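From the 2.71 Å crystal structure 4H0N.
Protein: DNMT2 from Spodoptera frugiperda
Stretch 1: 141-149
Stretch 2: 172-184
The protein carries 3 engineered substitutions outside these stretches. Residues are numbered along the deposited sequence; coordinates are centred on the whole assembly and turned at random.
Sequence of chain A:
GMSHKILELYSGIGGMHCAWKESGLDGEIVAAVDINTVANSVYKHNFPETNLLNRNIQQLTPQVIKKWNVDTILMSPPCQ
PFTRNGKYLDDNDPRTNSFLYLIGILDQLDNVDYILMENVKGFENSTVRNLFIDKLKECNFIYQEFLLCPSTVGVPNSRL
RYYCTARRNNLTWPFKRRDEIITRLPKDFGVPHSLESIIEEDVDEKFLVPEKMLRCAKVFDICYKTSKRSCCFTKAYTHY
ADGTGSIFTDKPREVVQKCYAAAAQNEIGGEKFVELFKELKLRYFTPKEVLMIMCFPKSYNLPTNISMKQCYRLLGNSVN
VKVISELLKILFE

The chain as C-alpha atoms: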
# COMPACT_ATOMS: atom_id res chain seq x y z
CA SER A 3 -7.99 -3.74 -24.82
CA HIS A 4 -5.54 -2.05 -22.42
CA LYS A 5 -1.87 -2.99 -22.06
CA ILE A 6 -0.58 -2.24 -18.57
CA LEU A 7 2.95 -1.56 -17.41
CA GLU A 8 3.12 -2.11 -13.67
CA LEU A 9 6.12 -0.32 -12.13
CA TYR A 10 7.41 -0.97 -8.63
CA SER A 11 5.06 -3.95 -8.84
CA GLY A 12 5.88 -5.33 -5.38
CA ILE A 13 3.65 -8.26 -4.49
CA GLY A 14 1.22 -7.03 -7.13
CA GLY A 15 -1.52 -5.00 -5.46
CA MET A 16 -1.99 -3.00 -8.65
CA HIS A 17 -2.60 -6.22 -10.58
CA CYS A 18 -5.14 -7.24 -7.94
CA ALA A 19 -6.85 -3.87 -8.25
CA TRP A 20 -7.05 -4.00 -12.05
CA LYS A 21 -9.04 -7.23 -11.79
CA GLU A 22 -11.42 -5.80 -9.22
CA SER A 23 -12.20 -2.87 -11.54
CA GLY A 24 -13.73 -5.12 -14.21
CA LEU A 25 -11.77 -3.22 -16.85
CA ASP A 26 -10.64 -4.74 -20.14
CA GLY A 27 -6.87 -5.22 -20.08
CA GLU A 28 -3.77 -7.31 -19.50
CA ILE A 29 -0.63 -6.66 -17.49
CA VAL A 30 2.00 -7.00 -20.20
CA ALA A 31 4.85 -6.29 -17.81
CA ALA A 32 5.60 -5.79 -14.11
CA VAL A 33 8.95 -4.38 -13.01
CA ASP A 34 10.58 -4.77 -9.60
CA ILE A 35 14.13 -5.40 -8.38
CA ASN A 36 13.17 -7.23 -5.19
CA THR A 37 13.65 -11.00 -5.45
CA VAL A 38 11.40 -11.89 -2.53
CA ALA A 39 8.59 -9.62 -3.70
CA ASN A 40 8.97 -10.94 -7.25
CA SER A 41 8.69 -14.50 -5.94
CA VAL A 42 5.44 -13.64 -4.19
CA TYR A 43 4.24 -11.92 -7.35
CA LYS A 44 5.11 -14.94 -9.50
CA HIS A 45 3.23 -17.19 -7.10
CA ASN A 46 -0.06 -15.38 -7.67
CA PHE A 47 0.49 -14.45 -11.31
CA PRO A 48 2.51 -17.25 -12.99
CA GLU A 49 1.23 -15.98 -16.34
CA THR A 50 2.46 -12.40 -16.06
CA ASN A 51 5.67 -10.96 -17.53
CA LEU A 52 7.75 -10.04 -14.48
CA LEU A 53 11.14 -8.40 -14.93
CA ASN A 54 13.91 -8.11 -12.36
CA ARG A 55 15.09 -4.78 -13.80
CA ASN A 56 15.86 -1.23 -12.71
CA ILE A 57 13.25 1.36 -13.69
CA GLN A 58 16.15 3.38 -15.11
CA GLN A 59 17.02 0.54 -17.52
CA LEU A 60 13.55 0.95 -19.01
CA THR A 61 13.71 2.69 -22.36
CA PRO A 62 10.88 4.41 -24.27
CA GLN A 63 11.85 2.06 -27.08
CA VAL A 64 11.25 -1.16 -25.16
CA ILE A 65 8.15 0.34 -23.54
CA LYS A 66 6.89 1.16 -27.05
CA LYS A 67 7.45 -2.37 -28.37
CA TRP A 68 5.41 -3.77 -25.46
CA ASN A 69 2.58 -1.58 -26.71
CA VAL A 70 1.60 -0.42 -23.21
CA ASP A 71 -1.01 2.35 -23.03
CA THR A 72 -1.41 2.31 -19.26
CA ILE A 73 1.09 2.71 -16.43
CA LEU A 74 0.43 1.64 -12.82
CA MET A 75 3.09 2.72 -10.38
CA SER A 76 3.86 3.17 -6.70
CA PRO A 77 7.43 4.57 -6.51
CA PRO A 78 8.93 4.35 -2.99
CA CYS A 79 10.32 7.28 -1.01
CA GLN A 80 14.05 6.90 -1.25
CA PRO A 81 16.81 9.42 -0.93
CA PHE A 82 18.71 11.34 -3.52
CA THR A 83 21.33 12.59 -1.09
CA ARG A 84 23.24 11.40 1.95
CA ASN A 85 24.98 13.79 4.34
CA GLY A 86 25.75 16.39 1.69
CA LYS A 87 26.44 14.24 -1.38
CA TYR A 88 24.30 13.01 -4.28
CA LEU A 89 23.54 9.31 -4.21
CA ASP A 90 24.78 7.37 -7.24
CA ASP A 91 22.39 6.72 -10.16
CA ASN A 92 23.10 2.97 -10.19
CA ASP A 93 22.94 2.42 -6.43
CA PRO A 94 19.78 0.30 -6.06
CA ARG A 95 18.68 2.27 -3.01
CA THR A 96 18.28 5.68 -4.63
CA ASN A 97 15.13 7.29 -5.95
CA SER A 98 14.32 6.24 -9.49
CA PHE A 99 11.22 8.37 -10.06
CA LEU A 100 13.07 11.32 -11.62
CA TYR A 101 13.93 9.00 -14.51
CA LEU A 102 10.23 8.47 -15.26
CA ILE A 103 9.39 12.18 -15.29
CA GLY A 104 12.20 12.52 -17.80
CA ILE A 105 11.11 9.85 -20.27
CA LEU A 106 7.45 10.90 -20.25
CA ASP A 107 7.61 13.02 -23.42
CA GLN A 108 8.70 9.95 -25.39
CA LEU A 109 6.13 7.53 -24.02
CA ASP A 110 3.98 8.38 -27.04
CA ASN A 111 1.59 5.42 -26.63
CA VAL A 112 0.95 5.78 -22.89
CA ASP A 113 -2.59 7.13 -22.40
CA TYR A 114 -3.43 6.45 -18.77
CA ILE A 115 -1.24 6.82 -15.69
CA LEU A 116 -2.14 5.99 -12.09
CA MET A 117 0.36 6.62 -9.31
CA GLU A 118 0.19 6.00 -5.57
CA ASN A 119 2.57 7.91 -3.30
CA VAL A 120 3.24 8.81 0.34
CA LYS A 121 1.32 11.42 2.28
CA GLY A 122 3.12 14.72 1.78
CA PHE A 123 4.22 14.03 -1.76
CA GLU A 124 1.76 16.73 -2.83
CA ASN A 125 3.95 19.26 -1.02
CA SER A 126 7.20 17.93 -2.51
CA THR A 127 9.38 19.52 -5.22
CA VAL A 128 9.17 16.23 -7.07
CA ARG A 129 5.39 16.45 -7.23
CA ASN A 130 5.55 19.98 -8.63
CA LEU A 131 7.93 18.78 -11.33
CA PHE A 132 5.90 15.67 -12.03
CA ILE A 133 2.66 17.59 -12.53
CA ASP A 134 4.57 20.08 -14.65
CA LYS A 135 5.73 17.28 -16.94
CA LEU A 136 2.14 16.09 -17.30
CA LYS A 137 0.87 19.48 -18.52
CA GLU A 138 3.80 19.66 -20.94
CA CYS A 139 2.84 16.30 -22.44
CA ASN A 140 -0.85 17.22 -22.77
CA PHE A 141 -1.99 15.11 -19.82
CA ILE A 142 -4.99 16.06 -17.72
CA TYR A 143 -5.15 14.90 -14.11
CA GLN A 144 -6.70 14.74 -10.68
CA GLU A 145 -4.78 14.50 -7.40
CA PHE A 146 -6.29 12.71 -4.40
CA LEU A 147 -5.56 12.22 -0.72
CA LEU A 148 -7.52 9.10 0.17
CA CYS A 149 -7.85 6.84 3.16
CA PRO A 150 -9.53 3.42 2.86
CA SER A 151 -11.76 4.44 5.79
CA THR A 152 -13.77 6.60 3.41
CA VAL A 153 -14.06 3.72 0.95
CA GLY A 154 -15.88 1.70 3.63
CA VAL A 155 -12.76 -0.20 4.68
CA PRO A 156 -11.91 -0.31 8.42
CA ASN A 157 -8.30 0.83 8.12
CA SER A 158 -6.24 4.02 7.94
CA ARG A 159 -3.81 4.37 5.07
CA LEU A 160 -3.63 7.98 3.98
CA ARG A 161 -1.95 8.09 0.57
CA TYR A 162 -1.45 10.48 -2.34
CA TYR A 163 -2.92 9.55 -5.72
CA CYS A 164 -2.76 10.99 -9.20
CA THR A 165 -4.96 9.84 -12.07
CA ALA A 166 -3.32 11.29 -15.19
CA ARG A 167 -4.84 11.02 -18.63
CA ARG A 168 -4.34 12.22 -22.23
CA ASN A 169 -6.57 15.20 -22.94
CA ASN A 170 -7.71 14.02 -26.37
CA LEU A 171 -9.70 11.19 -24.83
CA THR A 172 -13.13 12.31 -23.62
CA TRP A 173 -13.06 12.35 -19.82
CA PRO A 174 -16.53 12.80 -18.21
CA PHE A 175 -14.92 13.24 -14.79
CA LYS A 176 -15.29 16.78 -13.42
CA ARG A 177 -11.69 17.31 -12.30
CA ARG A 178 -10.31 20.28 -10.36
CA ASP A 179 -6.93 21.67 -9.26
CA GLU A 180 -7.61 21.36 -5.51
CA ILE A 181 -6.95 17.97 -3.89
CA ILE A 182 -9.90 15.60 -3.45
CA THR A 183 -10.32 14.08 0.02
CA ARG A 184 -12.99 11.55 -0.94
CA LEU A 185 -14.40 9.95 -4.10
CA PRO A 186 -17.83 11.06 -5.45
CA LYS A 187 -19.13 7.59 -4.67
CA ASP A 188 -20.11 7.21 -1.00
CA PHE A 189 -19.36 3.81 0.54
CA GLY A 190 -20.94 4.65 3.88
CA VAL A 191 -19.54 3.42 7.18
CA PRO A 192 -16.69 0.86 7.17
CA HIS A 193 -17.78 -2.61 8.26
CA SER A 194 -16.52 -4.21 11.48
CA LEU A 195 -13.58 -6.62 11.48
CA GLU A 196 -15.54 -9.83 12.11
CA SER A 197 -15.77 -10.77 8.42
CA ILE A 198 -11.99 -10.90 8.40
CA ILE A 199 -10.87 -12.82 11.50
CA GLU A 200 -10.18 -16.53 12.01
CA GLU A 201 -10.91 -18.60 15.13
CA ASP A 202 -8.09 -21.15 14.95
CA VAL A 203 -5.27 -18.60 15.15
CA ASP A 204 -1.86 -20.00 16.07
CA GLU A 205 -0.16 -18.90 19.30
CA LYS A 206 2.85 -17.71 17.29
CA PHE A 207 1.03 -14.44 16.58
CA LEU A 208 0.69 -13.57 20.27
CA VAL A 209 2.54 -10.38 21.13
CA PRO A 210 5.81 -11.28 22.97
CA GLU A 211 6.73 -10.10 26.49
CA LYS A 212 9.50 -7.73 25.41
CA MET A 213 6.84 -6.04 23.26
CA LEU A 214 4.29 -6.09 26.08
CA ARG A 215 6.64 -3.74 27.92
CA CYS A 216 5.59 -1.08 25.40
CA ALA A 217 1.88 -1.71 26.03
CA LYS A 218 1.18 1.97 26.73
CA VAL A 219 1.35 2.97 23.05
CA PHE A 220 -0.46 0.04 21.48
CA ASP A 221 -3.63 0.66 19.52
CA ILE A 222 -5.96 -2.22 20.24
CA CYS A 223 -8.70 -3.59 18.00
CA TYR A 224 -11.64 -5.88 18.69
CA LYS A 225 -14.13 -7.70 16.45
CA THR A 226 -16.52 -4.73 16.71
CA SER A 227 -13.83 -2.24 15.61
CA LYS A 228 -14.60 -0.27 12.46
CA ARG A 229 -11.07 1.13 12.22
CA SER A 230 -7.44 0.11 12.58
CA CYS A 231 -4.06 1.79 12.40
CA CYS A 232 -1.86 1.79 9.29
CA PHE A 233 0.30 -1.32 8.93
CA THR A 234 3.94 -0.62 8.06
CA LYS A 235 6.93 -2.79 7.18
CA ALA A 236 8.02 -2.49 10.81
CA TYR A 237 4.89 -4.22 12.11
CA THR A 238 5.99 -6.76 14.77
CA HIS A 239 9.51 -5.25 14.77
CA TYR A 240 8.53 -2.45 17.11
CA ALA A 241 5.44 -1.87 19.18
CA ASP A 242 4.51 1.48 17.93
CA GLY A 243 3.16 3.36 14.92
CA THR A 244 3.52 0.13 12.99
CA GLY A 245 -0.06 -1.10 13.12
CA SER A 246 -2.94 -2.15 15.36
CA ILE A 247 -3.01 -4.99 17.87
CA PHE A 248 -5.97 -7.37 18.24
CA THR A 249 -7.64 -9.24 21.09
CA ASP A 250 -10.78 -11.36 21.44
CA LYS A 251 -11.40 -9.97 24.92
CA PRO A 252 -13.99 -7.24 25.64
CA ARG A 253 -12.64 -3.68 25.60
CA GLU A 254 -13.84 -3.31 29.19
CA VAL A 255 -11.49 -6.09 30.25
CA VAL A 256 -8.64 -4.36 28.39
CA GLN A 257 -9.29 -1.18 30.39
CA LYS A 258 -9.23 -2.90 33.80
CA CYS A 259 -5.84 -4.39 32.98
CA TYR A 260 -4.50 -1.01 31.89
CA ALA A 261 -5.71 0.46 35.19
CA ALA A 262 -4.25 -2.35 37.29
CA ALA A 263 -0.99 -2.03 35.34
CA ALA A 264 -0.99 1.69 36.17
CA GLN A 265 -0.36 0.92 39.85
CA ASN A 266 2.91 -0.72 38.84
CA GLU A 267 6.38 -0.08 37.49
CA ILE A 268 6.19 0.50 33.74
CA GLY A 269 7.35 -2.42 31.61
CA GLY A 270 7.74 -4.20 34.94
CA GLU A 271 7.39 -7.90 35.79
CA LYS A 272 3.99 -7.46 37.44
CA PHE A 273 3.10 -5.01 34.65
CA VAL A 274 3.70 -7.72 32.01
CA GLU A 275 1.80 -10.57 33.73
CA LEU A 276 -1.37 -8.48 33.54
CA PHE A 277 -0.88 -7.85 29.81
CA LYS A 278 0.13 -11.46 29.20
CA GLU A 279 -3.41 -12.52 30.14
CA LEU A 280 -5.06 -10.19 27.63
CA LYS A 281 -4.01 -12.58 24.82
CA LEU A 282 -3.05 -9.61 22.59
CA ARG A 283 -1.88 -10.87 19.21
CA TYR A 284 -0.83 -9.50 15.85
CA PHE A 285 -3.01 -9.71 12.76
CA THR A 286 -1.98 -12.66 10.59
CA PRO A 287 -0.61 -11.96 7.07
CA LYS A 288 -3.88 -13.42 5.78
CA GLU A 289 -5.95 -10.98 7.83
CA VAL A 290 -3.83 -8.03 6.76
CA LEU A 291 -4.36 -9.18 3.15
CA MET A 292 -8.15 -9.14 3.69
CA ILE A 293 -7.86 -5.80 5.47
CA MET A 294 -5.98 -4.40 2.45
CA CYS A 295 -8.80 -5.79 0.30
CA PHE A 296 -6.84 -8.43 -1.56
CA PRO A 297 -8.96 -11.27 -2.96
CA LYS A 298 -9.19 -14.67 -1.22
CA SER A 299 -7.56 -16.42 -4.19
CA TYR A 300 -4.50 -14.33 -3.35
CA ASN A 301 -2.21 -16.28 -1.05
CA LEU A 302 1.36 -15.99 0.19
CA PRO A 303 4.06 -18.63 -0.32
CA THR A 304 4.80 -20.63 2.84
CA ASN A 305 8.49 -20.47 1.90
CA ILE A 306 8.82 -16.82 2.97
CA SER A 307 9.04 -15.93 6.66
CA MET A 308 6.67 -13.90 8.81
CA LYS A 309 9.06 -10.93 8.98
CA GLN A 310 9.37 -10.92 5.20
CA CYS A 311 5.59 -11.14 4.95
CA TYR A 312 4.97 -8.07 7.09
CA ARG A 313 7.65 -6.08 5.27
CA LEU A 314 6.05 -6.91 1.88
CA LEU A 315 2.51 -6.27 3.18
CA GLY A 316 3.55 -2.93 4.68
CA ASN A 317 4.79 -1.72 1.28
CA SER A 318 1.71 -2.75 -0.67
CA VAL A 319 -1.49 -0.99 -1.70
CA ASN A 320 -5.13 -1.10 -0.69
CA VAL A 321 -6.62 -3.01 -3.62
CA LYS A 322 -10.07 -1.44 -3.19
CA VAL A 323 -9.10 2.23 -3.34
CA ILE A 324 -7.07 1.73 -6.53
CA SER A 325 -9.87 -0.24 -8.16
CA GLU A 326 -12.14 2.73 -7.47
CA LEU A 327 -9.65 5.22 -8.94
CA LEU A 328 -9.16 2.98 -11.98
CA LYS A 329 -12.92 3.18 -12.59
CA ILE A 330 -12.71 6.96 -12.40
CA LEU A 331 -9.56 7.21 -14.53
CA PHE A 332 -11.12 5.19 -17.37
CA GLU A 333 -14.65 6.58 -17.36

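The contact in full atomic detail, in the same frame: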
# COMPACT_ATOMS: atom_id res chain seq x y z
N PHE A 141 -1.26 15.95 -20.74
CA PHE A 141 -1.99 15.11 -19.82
C PHE A 141 -2.92 15.96 -18.98
O PHE A 141 -2.56 17.10 -18.63
CB PHE A 141 -1.02 14.35 -18.91
CG PHE A 141 -0.57 13.03 -19.48
CD1 PHE A 141 -1.24 11.87 -19.16
CD2 PHE A 141 0.53 12.95 -20.33
CE1 PHE A 141 -0.84 10.65 -19.68
CE2 PHE A 141 0.94 11.73 -20.86
CZ PHE A 141 0.24 10.58 -20.53
N ILE A 142 -4.11 15.44 -18.70
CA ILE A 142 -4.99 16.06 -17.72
C ILE A 142 -5.05 15.13 -16.51
O ILE A 142 -4.83 13.93 -16.65
CB ILE A 142 -6.39 16.28 -18.26
CG1 ILE A 142 -6.94 15.01 -18.92
CG2 ILE A 142 -6.39 17.43 -19.26
CD1 ILE A 142 -8.36 15.18 -19.42
N TYR A 143 -5.33 15.67 -15.33
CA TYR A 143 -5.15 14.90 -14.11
C TYR A 143 -6.05 15.30 -12.95
O TYR A 143 -6.64 16.38 -12.93
CB TYR A 143 -3.70 15.02 -13.66
CG TYR A 143 -3.31 16.44 -13.33
CD1 TYR A 143 -3.38 16.91 -12.03
CD2 TYR A 143 -2.89 17.32 -14.32
CE1 TYR A 143 -3.03 18.21 -11.72
CE2 TYR A 143 -2.53 18.62 -14.02
CZ TYR A 143 -2.61 19.06 -12.72
OH TYR A 143 -2.26 20.35 -12.41
N GLN A 144 -6.14 14.41 -11.97
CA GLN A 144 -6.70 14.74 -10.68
C GLN A 144 -5.82 14.16 -9.57
O GLN A 144 -5.42 12.99 -9.64
CB GLN A 144 -8.12 14.20 -10.56
CG GLN A 144 -8.76 14.52 -9.22
CD GLN A 144 -8.96 16.00 -9.01
OE1 GLN A 144 -9.88 16.61 -9.57
NE2 GLN A 144 -8.10 16.61 -8.20
N GLU A 145 -5.49 14.97 -8.58
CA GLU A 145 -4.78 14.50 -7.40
C GLU A 145 -5.75 14.16 -6.27
O GLU A 145 -6.74 14.86 -6.07
CB GLU A 145 -3.78 15.54 -6.91
CG GLU A 145 -2.70 15.88 -7.91
CD GLU A 145 -1.66 16.81 -7.33
OE1 GLU A 145 -2.03 17.90 -6.84
OE2 GLU A 145 -0.46 16.45 -7.35
N PHE A 146 -5.46 13.10 -5.53
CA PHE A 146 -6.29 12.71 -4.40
C PHE A 146 -5.46 12.54 -3.13
O PHE A 146 -4.25 12.32 -3.19
CB PHE A 146 -6.99 11.37 -4.67
CG PHE A 146 -7.88 11.36 -5.88
CD1 PHE A 146 -7.36 11.08 -7.13
CD2 PHE A 146 -9.24 11.59 -5.76
CE1 PHE A 146 -8.18 11.05 -8.24
CE2 PHE A 146 -10.06 11.56 -6.86
CZ PHE A 146 -9.53 11.28 -8.10
N LEU A 147 -6.12 12.66 -1.99
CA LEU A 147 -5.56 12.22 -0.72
C LEU A 147 -6.62 11.34 -0.04
O LEU A 147 -7.52 11.84 0.64
CB LEU A 147 -5.18 13.40 0.17
CG LEU A 147 -3.80 14.03 -0.06
CD1 LEU A 147 -3.62 15.27 0.80
CD2 LEU A 147 -2.68 13.02 0.21
N LEU A 148 -6.50 10.04 -0.26
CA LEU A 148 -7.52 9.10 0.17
C LEU A 148 -7.06 8.16 1.26
O LEU A 148 -5.90 7.74 1.32
CB LEU A 148 -7.99 8.27 -1.01
CG LEU A 148 -8.65 9.07 -2.12
CD1 LEU A 148 -9.09 8.13 -3.22
CD2 LEU A 148 -9.83 9.85 -1.57
N CYS A 149 -8.01 7.84 2.13
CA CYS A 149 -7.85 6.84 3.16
C CYS A 149 -8.90 5.78 2.85
O CYS A 149 -9.98 6.11 2.37
CB CYS A 149 -8.12 7.48 4.51
SG CYS A 149 -7.66 6.46 5.89
N THR A 172 -12.03 11.67 -24.33
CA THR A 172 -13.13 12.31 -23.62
C THR A 172 -13.26 11.80 -22.20
O THR A 172 -13.62 10.64 -21.98
CB THR A 172 -14.46 12.06 -24.31
OG1 THR A 172 -14.56 10.66 -24.64
CG2 THR A 172 -14.55 12.90 -25.58
N TRP A 173 -12.99 12.69 -21.24
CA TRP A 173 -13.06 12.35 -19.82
C TRP A 173 -14.23 13.05 -19.13
O TRP A 173 -14.15 14.24 -18.83
CB TRP A 173 -11.76 12.72 -19.13
CG TRP A 173 -11.52 11.97 -17.85
CD1 TRP A 173 -12.13 10.82 -17.45
CD2 TRP A 173 -10.61 12.32 -16.80
NE1 TRP A 173 -11.65 10.43 -16.22
CE2 TRP A 173 -10.72 11.33 -15.80
CE3 TRP A 173 -9.71 13.38 -16.61
CZ2 TRP A 173 -9.96 11.37 -14.64
CZ3 TRP A 173 -8.96 13.41 -15.45
CH2 TRP A 173 -9.09 12.42 -14.48
N PRO A 174 -15.30 12.30 -18.85
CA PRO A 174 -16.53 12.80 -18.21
C PRO A 174 -16.27 13.33 -16.81
O PRO A 174 -17.05 14.14 -16.31
CB PRO A 174 -17.41 11.55 -18.14
CG PRO A 174 -16.87 10.63 -19.17
CD PRO A 174 -15.40 10.87 -19.19
N PHE A 175 -15.20 12.87 -16.17
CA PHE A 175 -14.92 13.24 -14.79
C PHE A 175 -14.69 14.74 -14.60
O PHE A 175 -13.83 15.32 -15.24
CB PHE A 175 -13.71 12.47 -14.26
CG PHE A 175 -13.43 12.73 -12.81
CD1 PHE A 175 -14.26 12.20 -11.84
CD2 PHE A 175 -12.37 13.52 -12.42
CE1 PHE A 175 -14.02 12.44 -10.51
CE2 PHE A 175 -12.13 13.76 -11.08
CZ PHE A 175 -12.95 13.22 -10.13
N LYS A 176 -15.46 15.35 -13.71
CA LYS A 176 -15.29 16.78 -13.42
C LYS A 176 -14.10 17.06 -12.50
O LYS A 176 -14.26 17.26 -11.29
CB LYS A 176 -16.56 17.37 -12.81
CG LYS A 176 -16.58 18.89 -12.83
CD LYS A 176 -17.77 19.45 -12.07
CE LYS A 176 -18.11 20.86 -12.55
NZ LYS A 176 -16.88 21.69 -12.71
N ARG A 177 -12.90 17.09 -13.08
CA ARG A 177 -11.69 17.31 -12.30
C ARG A 177 -11.53 18.76 -11.84
O ARG A 177 -12.27 19.65 -12.26
CB ARG A 177 -10.46 16.83 -13.09
CG ARG A 177 -10.37 17.32 -14.53
CD ARG A 177 -9.63 18.64 -14.60
NE ARG A 177 -8.37 18.56 -13.86
CZ ARG A 177 -7.72 19.61 -13.37
NH1 ARG A 177 -8.19 20.83 -13.55
NH2 ARG A 177 -6.58 19.43 -12.71
N ARG A 178 -10.55 18.97 -10.96
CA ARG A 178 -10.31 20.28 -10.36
C ARG A 178 -8.89 20.33 -9.80
O ARG A 178 -8.32 19.29 -9.45
CB ARG A 178 -11.32 20.54 -9.25
CG ARG A 178 -11.39 19.41 -8.25
CD ARG A 178 -12.62 19.50 -7.37
NE ARG A 178 -12.47 18.70 -6.16
CZ ARG A 178 -11.80 19.12 -5.08
NH1 ARG A 178 -11.25 20.33 -5.08
NH2 ARG A 178 -11.69 18.34 -4.02
N ASP A 179 -8.32 21.52 -9.71
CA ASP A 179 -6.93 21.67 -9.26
C ASP A 179 -6.72 21.35 -7.78
O ASP A 179 -5.66 20.87 -7.40
CB ASP A 179 -6.39 23.06 -9.60
CG ASP A 179 -6.09 23.24 -11.07
OD1 ASP A 179 -6.72 22.56 -11.91
OD2 ASP A 179 -5.23 24.08 -11.40
N GLU A 180 -7.72 21.64 -6.94
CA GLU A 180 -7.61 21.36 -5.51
C GLU A 180 -7.72 19.86 -5.26
O GLU A 180 -8.40 19.15 -6.00
CB GLU A 180 -8.67 22.13 -4.71
CG GLU A 180 -8.67 21.89 -3.19
CD GLU A 180 -10.04 22.10 -2.57
OE1 GLU A 180 -10.99 22.43 -3.32
OE2 GLU A 180 -10.18 21.93 -1.34
N ILE A 181 -7.04 19.39 -4.21
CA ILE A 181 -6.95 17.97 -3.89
C ILE A 181 -8.26 17.41 -3.33
O ILE A 181 -8.87 18.00 -2.44
CB ILE A 181 -5.79 17.71 -2.89
CG1 ILE A 181 -4.45 18.08 -3.54
CG2 ILE A 181 -5.80 16.27 -2.41
CD1 ILE A 181 -3.37 17.01 -3.42
N ILE A 182 -8.67 16.26 -3.86
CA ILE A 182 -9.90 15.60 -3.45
C ILE A 182 -9.67 14.68 -2.26
O ILE A 182 -8.78 13.83 -2.28
CB ILE A 182 -10.48 14.78 -4.61
CG1 ILE A 182 -10.97 15.71 -5.73
CG2 ILE A 182 -11.63 13.91 -4.14
CD1 ILE A 182 -11.63 14.98 -6.88
N THR A 183 -10.48 14.84 -1.22
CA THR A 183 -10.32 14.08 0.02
C THR A 183 -11.19 12.83 0.06
O THR A 183 -10.96 11.94 0.88
CB THR A 183 -10.62 14.94 1.26
OG1 THR A 183 -11.70 15.84 0.98
CG2 THR A 183 -9.40 15.75 1.64
N ARG A 184 -12.18 12.76 -0.81
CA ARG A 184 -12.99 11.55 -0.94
C ARG A 184 -13.69 11.45 -2.29
O ARG A 184 -14.13 12.46 -2.85
CB ARG A 184 -14.00 11.44 0.21
CG ARG A 184 -14.91 12.63 0.38
CD ARG A 184 -16.09 12.23 1.26
NE ARG A 184 -17.12 13.25 1.40
CZ ARG A 184 -17.93 13.63 0.42
NH1 ARG A 184 -17.81 13.09 -0.79
NH2 ARG A 184 -18.85 14.57 0.63
O HOH W 1 -5.88 17.83 -9.26
O HOH W 2 -10.16 10.23 2.42

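An irregular segment can be fastened along a β-strand by very few backbone bonds, provided that side chains supply the rest; residues 141–149 and 172–184 of DNMT2 illustrate the principle. Strand and loop bury 782 Å² between them, yet they share a single β-bridge, Phe146 with Ile182. There Ile182 N donates to Glu145 O (3.3 Å) and Leu147 N to Ile182 O (2.9 Å), both nearly linear.

Beyond the bridge, the Gln144 amide pairs with loop backbone atoms much as a peptide group would. Its CB points sideways, but chi1 is t and chi2 p, a bend that brings the amide to the loop. A carboxamide suits this buried position because it both accepts and donates, and so finds partners there: OE1 takes the hydrogen of Arg178 N (2.8 Å), while NE2 reaches Arg178 O (3.0 Å) and Glu180 O (3.4 Å) through weak bonds. NE2 also donates to Glu145 O of its own strand (3.1 Å), which helps hold the bent conformer. Water 1 adds a bridge, accepting from Glu145 N (3.0 Å) and donating to Arg178 O (2.8 Å).

Arg177 folds back through three successive p torsions, so that NE (2.9 Å) and NH2 (3.1 Å) both donate to Tyr143 O. The guanidinium meets that oxygen edge-on and lies over one face of the Tyr143 ring, though at 5.1 Å from Arg177 CZ to the Tyr143 ring centroid any cation-pi attraction is weak at most. A salt bridge from Arg177 NH1 to Asp179 OD1 (2.8 Å) steadies its far end.

Much of the rest is apolar: Phe146 and Ile182 are buried, and their side chains carry no polar group to satisfy. Ile142, p then t, sets CD1 against the edge of Trp173 at CE3 (3.6 Å). Phe146 CB points away overall, but with chi1 m its ring returns to Ile182, with Phe146 CD2 3.6 Å from Ile182 CB. Ile181 places CG2 3.8 Å from Leu147 CG.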